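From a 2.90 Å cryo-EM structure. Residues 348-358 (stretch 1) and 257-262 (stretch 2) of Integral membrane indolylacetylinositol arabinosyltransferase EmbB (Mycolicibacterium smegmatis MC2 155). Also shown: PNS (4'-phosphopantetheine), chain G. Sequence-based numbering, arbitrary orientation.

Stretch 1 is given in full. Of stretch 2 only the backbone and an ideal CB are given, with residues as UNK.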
ATOM      1  N   TRP B 348      11.446 -24.867  23.525  1.00 40.48           N
ATOM      2  CA  TRP B 348      12.335 -25.902  23.004  1.00 40.48           C
ATOM      3  C   TRP B 348      12.166 -27.208  23.768  1.00 40.48           C
ATOM      4  O   TRP B 348      12.084 -28.281  23.161  1.00 40.48           O
ATOM      5  CB  TRP B 348      13.795 -25.456  23.047  1.00 40.48           C
ATOM      6  CG  TRP B 348      14.739 -26.574  22.687  1.00 40.48           C
ATOM      7  CD1 TRP B 348      15.774 -27.046  23.439  1.00 40.48           C
ATOM      8  CD2 TRP B 348      14.718 -27.371  21.494  1.00 40.48           C
ATOM      9  NE1 TRP B 348      16.402 -28.079  22.788  1.00 40.48           N
ATOM     10  CE2 TRP B 348      15.772 -28.297  21.591  1.00 40.48           C
ATOM     11  CE3 TRP B 348      13.914 -27.386  20.350  1.00 40.48           C
ATOM     12  CZ2 TRP B 348      16.040 -29.228  20.593  1.00 40.48           C
ATOM     13  CZ3 TRP B 348      14.183 -28.311  19.361  1.00 40.48           C
ATOM     14  CH2 TRP B 348      15.236 -29.217  19.488  1.00 40.48           C
ATOM     15  N   LEU B 349      12.106 -27.137  25.101  1.00 41.64           N
ATOM     16  CA  LEU B 349      11.902 -28.340  25.904  1.00 41.64           C
ATOM     17  C   LEU B 349      10.639 -29.080  25.479  1.00 41.64           C
ATOM     18  O   LEU B 349      10.669 -30.290  25.212  1.00 41.64           O
ATOM     19  CB  LEU B 349      11.831 -27.971  27.384  1.00 41.64           C
ATOM     20  CG  LEU B 349      11.535 -29.103  28.368  1.00 41.64           C
ATOM     21  CD1 LEU B 349      12.722 -30.041  28.483  1.00 41.64           C
ATOM     22  CD2 LEU B 349      11.155 -28.540  29.725  1.00 41.64           C
ATOM     23  N   LEU B 350       9.517 -28.363  25.407  1.00 40.43           N
ATOM     24  CA  LEU B 350       8.250 -28.997  25.061  1.00 40.43           C
ATOM     25  C   LEU B 350       8.279 -29.543  23.640  1.00 40.43           C
ATOM     26  O   LEU B 350       7.923 -30.701  23.405  1.00 40.43           O
ATOM     27  CB  LEU B 350       7.099 -28.007  25.237  1.00 40.43           C
ATOM     28  CG  LEU B 350       6.764 -27.624  26.678  1.00 40.43           C
ATOM     29  CD1 LEU B 350       5.529 -26.747  26.729  1.00 40.43           C
ATOM     30  CD2 LEU B 350       6.576 -28.865  27.528  1.00 40.43           C
ATOM     31  N   LEU B 351       8.726 -28.731  22.680  1.00 41.63           N
ATOM     32  CA  LEU B 351       8.740 -29.159  21.287  1.00 41.63           C
ATOM     33  C   LEU B 351       9.619 -30.383  21.084  1.00 41.63           C
ATOM     34  O   LEU B 351       9.328 -31.229  20.233  1.00 41.63           O
ATOM     35  CB  LEU B 351       9.214 -28.006  20.403  1.00 41.63           C
ATOM     36  CG  LEU B 351       9.167 -28.225  18.895  1.00 41.63           C
ATOM     37  CD1 LEU B 351       7.731 -28.245  18.429  1.00 41.63           C
ATOM     38  CD2 LEU B 351       9.948 -27.142  18.180  1.00 41.63           C
ATOM     39  N   SER B 352      10.698 -30.503  21.854  1.00 41.43           N
ATOM     40  CA  SER B 352      11.610 -31.619  21.656  1.00 41.43           C
ATOM     41  C   SER B 352      11.202 -32.871  22.414  1.00 41.43           C
ATOM     42  O   SER B 352      11.520 -33.978  21.964  1.00 41.43           O
ATOM     43  CB  SER B 352      13.029 -31.221  22.066  1.00 41.43           C
ATOM     44  OG  SER B 352      13.128 -31.051  23.468  1.00 41.43           O
ATOM     45  N   ARG B 353      10.508 -32.748  23.547  1.00 45.46           N
ATOM     46  CA  ARG B 353      10.242 -33.921  24.367  1.00 45.46           C
ATOM     47  C   ARG B 353       8.769 -34.236  24.589  1.00 45.46           C
ATOM     48  O   ARG B 353       8.466 -35.166  25.344  1.00 45.46           O
ATOM     49  CB  ARG B 353      10.943 -33.777  25.723  1.00 45.46           C
ATOM     50  CG  ARG B 353      12.408 -34.157  25.671  1.00 45.46           C
ATOM     51  CD  ARG B 353      13.243 -33.326  26.623  1.00 45.46           C
ATOM     52  NE  ARG B 353      14.666 -33.594  26.454  1.00 45.46           N
ATOM     53  CZ  ARG B 353      15.431 -33.007  25.541  1.00 45.46           C
ATOM     54  NH1 ARG B 353      14.908 -32.113  24.715  1.00 45.46           N
ATOM     55  NH2 ARG B 353      16.717 -33.310  25.455  1.00 45.46           N
ATOM     56  N   GLU B 354       7.848 -33.510  23.971  1.00 46.96           N
ATOM     57  CA  GLU B 354       6.436 -33.846  24.103  1.00 46.96           C
ATOM     58  C   GLU B 354       5.714 -33.919  22.768  1.00 46.96           C
ATOM     59  O   GLU B 354       4.815 -34.746  22.608  1.00 46.96           O
ATOM     60  CB  GLU B 354       5.733 -32.826  25.013  1.00 46.96           C
ATOM     61  CG  GLU B 354       6.232 -32.816  26.446  1.00 46.96           C
ATOM     62  CD  GLU B 354       5.903 -34.096  27.185  1.00 46.96           C
ATOM     63  OE1 GLU B 354       4.815 -34.659  26.945  1.00 46.96           O
ATOM     64  OE2 GLU B 354       6.730 -34.541  28.005  1.00 46.96           O
ATOM     65  N   VAL B 355       6.080 -33.073  21.808  1.00 44.30           N
ATOM     66  CA  VAL B 355       5.339 -32.981  20.556  1.00 44.30           C
ATOM     67  C   VAL B 355       5.910 -33.914  19.496  1.00 44.30           C
ATOM     68  O   VAL B 355       5.160 -34.530  18.736  1.00 44.30           O
ATOM     69  CB  VAL B 355       5.322 -31.518  20.068  1.00 44.30           C
ATOM     70  CG1 VAL B 355       4.625 -31.407  18.727  1.00 44.30           C
ATOM     71  CG2 VAL B 355       4.645 -30.628  21.095  1.00 44.30           C
ATOM     72  N   LEU B 356       7.230 -34.049  19.429  1.00 43.91           N
ATOM     73  CA  LEU B 356       7.841 -34.901  18.416  1.00 43.91           C
ATOM     74  C   LEU B 356       7.684 -36.384  18.746  1.00 43.91           C
ATOM     75  O   LEU B 356       7.370 -37.170  17.844  1.00 43.91           O
ATOM     76  CB  LEU B 356       9.318 -34.547  18.226  1.00 43.91           C
ATOM     77  CG  LEU B 356       9.618 -33.182  17.605  1.00 43.91           C
ATOM     78  CD1 LEU B 356      11.062 -33.117  17.149  1.00 43.91           C
ATOM     79  CD2 LEU B 356       8.678 -32.889  16.453  1.00 43.91           C
ATOM     80  N   PRO B 357       7.896 -36.826  19.995  1.00 44.60           N
ATOM     81  CA  PRO B 357       7.614 -38.236  20.308  1.00 44.60           C
ATOM     82  C   PRO B 357       6.147 -38.603  20.204  1.00 44.60           C
ATOM     83  O   PRO B 357       5.829 -39.795  20.132  1.00 44.60           O
ATOM     84  CB  PRO B 357       8.123 -38.385  21.748  1.00 44.60           C
ATOM     85  CG  PRO B 357       9.124 -37.314  21.900  1.00 44.60           C
ATOM     86  CD  PRO B 357       8.575 -36.165  21.123  1.00 44.60           C
ATOM     87  N   ARG B 358       5.241 -37.624  20.196  1.00 47.86           N
ATOM     88  CA  ARG B 358       3.819 -37.917  20.082  1.00 47.86           C
ATOM     89  C   ARG B 358       3.410 -38.212  18.645  1.00 47.86           C
ATOM     90  O   ARG B 358       2.420 -38.917  18.420  1.00 47.86           O
ATOM     91  CB  ARG B 358       3.003 -36.749  20.638  1.00 47.86           C
ATOM     92  CG  ARG B 358       1.511 -37.001  20.725  1.00 47.86           C
ATOM     93  CD  ARG B 358       1.172 -37.924  21.878  1.00 47.86           C
ATOM     94  NE  ARG B 358      -0.266 -38.016  22.097  1.00 47.86           N
ATOM     95  CZ  ARG B 358      -0.999 -39.088  21.815  1.00 47.86           C
ATOM     96  NH1 ARG B 358      -0.427 -40.166  21.301  1.00 47.86           N
ATOM     97  NH2 ARG B 358      -2.302 -39.081  22.049  1.00 47.86           N
ATOM     98  N   UNK B 257      11.005 -41.118  31.498  1.00 62.62           N
ATOM     99  CA  UNK B 257      12.263 -41.652  30.989  1.00 62.62           C
ATOM    100  C   UNK B 257      12.566 -41.244  29.554  1.00 62.62           C
ATOM    101  O   UNK B 257      13.684 -41.488  29.090  1.00 62.62           O
ATOM    102  CB  UNK B 257      12.246 -43.179  31.085  1.00 62.62           C
ATOM    103  N   UNK B 258      11.622 -40.638  28.840  1.00 58.92           N
ATOM    104  CA  UNK B 258      11.905 -40.124  27.508  1.00 58.92           C
ATOM    105  C   UNK B 258      12.372 -38.676  27.529  1.00 58.92           C
ATOM    106  O   UNK B 258      12.717 -38.134  26.474  1.00 58.92           O
ATOM    107  CB  UNK B 258      10.661 -40.251  26.626  1.00 58.92           C
ATOM    108  N   UNK B 259      12.395 -38.040  28.701  1.00 56.99           N
ATOM    109  CA  UNK B 259      12.962 -36.703  28.821  1.00 56.99           C
ATOM    110  C   UNK B 259      14.472 -36.749  29.006  1.00 56.99           C
ATOM    111  O   UNK B 259      15.190 -35.887  28.492  1.00 56.99           O
ATOM    112  CB  UNK B 259      12.315 -35.957  29.990  1.00 56.99           C
ATOM    113  N   UNK B 260      14.968 -37.748  29.737  1.00 63.24           N
ATOM    114  CA  UNK B 260      16.379 -37.821  30.114  1.00 63.24           C
ATOM    115  C   UNK B 260      17.210 -38.317  28.927  1.00 63.24           C
ATOM    116  O   UNK B 260      17.691 -39.450  28.878  1.00 63.24           O
ATOM    117  CB  UNK B 260      16.569 -38.739  31.324  1.00 63.24           C
ATOM    118  N   UNK B 261      17.375 -37.426  27.953  1.00 59.45           N
ATOM    119  CA  UNK B 261      18.222 -37.693  26.802  1.00 59.45           C
ATOM    120  C   UNK B 261      18.835 -36.381  26.337  1.00 59.45           C
ATOM    121  O   UNK B 261      18.214 -35.319  26.431  1.00 59.45           O
ATOM    122  CB  UNK B 261      17.432 -38.362  25.675  1.00 59.45           C
ATOM    123  N   UNK B 262      20.072 -36.460  25.854  1.00 54.91           N
ATOM    124  CA  UNK B 262      20.808 -35.298  25.378  1.00 54.91           C
ATOM    125  C   UNK B 262      21.332 -35.603  23.983  1.00 54.91           C
ATOM    126  O   UNK B 262      21.930 -36.659  23.757  1.00 54.91           O
ATOM    127  CB  UNK B 262      21.950 -34.933  26.329  1.00 54.91           C
TER
HETATM  128  O23 PNS G1201       7.702 -45.303  32.591  1.00 66.14           O
HETATM  129  P24 PNS G1201       7.950 -43.817  32.545  1.00 66.14           P
HETATM  130  O25 PNS G1201       8.677 -43.390  33.793  1.00 66.14           O
HETATM  131  O26 PNS G1201       8.776 -43.489  31.329  1.00 66.14           O
HETATM  132  O27 PNS G1201       6.508 -43.030  32.436  1.00 66.14           O
HETATM  133  C28 PNS G1201       5.371 -43.654  32.956  1.00 66.14           C
HETATM  134  C29 PNS G1201       4.568 -42.633  33.756  1.00 66.14           C
HETATM  135  C30 PNS G1201       3.688 -41.820  32.812  1.00 66.14           C
HETATM  136  C31 PNS G1201       3.692 -43.389  34.751  1.00 66.14           C
HETATM  137  C32 PNS G1201       5.541 -41.700  34.480  1.00 66.14           C
HETATM  138  O33 PNS G1201       6.471 -41.215  33.557  1.00 66.14           O
HETATM  139  C34 PNS G1201       4.833 -40.493  35.089  1.00 66.14           C
HETATM  140  O35 PNS G1201       4.113 -40.608  36.022  1.00 66.14           O
HETATM  141  N36 PNS G1201       5.067 -39.178  34.530  1.00 66.14           N
HETATM  142  C37 PNS G1201       4.401 -38.032  35.110  1.00 66.14           C
HETATM  143  C38 PNS G1201       5.305 -36.810  35.000  1.00 66.14           C
HETATM  144  C39 PNS G1201       5.025 -35.848  33.854  1.00 66.14           C
HETATM  145  O40 PNS G1201       4.309 -36.178  32.971  1.00 66.14           O
HETATM  146  N41 PNS G1201       5.638 -34.534  33.839  1.00 66.14           N
HETATM  147  C42 PNS G1201       6.518 -34.127  34.917  1.00 66.14           C
HETATM  148  C43 PNS G1201       6.492 -32.607  35.030  1.00 66.14           C
HETATM  149  S44 PNS G1201       6.255 -31.902  33.375  1.00 66.14           S

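Position 257 has nothing of stretch 1 within 5.5 Å of its ideal CB. The phosphate of the 4'-phosphopantetheine lies nearby, so a small polar or a basic side chain would suit. The residue is Thr 257. Its OG1 donates a hydrogen bond to PNS O26 at 2.9 Å, and its backbone N donates another to the same O26 at 3.3 Å.

At position 258 the CA-to-CB bond points sideways, and the ideal CB again has no neighbour in stretch 1 within 5.5 Å. A short side chain would therefore leave stretch 1 untouched. Farther out lie the carboxylate of Glu 354, the carbonyl of Arg 353 and the ring of Pro 357. A long donor, lysine or arginine, fits this setting best, though glutamine is possible. The residue is Arg 258. Arg 258 NH2 forms a salt bridge with Glu 354 OE1 at 3.3 Å, at the edge of the guanidinium. Pro 357 CB lies over one face of the same group, 3.8 Å from Arg 258 NH1.

Position 259 has the closest CA approach, with its CA 5.9 Å from the CA of Arg 353. The ideal CB is 4.4 Å from Arg 353 CD and points sideways. Within reach are the aliphatic part of Arg 353, the end of Leu 349 and the carboxylate of Glu 354. A large side chain with a flat apolar surface would suit, and one with a donor would also serve the acid; tryptophan, tyrosine and histidine are candidates. The residue is Trp 259. Arg 353 CB sits over the face of its five-membered ring, 4.0 Å from the centroid, in a CH-pi contact. At the ring edge Trp 259 NE1 donates a very short hydrogen bond of 2.4 Å to Glu 354 OE2. Trp 259 CZ3 meets Leu 349 CD2 at 4.2 Å, and Trp 259 CH2 is 3.6 Å from PNS S44. The backbone contributes too: Arg 353 NE donates to Trp 259 O at 3.1 Å.

Position 260 points away into space free of stretch 1, so many residues would do. It is Arg 260, which makes no contact with stretch 1.

At position 261 the backbone carbonyl matters most, and the side chain is loosely constrained. Small or beta-branched residues would fit beside the guanidinium of Arg 353. It is Thr 261. Arg 353 NH2 donates to Thr 261 O at 2.7 Å.

Position 262 has extended backbone angles and points away. Many would suit. It is Val 262.

Stretch 2 257-262: TRWRTV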
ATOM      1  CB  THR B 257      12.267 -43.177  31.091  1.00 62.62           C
ATOM      2  OG1 THR B 257      11.414 -43.729  30.081  1.00 62.62           O
ATOM      3  CG2 THR B 257      11.787 -43.621  32.462  1.00 62.62           C
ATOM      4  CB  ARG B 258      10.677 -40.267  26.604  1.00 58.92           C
ATOM      5  CG  ARG B 258       9.664 -39.144  26.708  1.00 58.92           C
ATOM      6  CD  ARG B 258       8.460 -39.445  25.834  1.00 58.92           C
ATOM      7  NE  ARG B 258       7.440 -38.406  25.908  1.00 58.92           N
ATOM      8  CZ  ARG B 258       6.247 -38.497  25.329  1.00 58.92           C
ATOM      9  NH1 ARG B 258       5.928 -39.579  24.633  1.00 58.92           N
ATOM     10  NH2 ARG B 258       5.373 -37.507  25.446  1.00 58.92           N
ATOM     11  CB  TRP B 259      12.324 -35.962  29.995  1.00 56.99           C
ATOM     12  CG  TRP B 259      11.017 -35.322  29.684  1.00 56.99           C
ATOM     13  CD1 TRP B 259      10.087 -35.748  28.786  1.00 56.99           C
ATOM     14  CD2 TRP B 259      10.487 -34.136  30.281  1.00 56.99           C
ATOM     15  NE1 TRP B 259       9.008 -34.897  28.784  1.00 56.99           N
ATOM     16  CE2 TRP B 259       9.232 -33.898  29.695  1.00 56.99           C
ATOM     17  CE3 TRP B 259      10.956 -33.249  31.255  1.00 56.99           C
ATOM     18  CZ2 TRP B 259       8.438 -32.813  30.049  1.00 56.99           C
ATOM     19  CZ3 TRP B 259      10.167 -32.174  31.606  1.00 56.99           C
ATOM     20  CH2 TRP B 259       8.923 -31.963  31.004  1.00 56.99           C
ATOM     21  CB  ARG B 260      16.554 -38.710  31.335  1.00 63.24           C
ATOM     22  CG  ARG B 260      15.726 -39.978  31.298  1.00 63.24           C
ATOM     23  CD  ARG B 260      15.773 -40.704  32.628  1.00 63.24           C
ATOM     24  NE  ARG B 260      15.084 -39.958  33.677  1.00 63.24           N
ATOM     25  CZ  ARG B 260      14.504 -40.519  34.731  1.00 63.24           C
ATOM     26  NH1 ARG B 260      14.528 -41.837  34.879  1.00 63.24           N
ATOM     27  NH2 ARG B 260      13.898 -39.764  35.637  1.00 63.24           N
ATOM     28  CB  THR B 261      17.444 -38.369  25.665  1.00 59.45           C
ATOM     29  OG1 THR B 261      18.355 -38.793  24.644  1.00 59.45           O
ATOM     30  CG2 THR B 261      16.413 -37.424  25.062  1.00 59.45           C
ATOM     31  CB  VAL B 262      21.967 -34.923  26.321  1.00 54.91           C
ATOM     32  CG1 VAL B 262      22.761 -33.763  25.748  1.00 54.91           C
ATOM     33  CG2 VAL B 262      21.436 -34.576  27.699  1.00 54.91           C
TER
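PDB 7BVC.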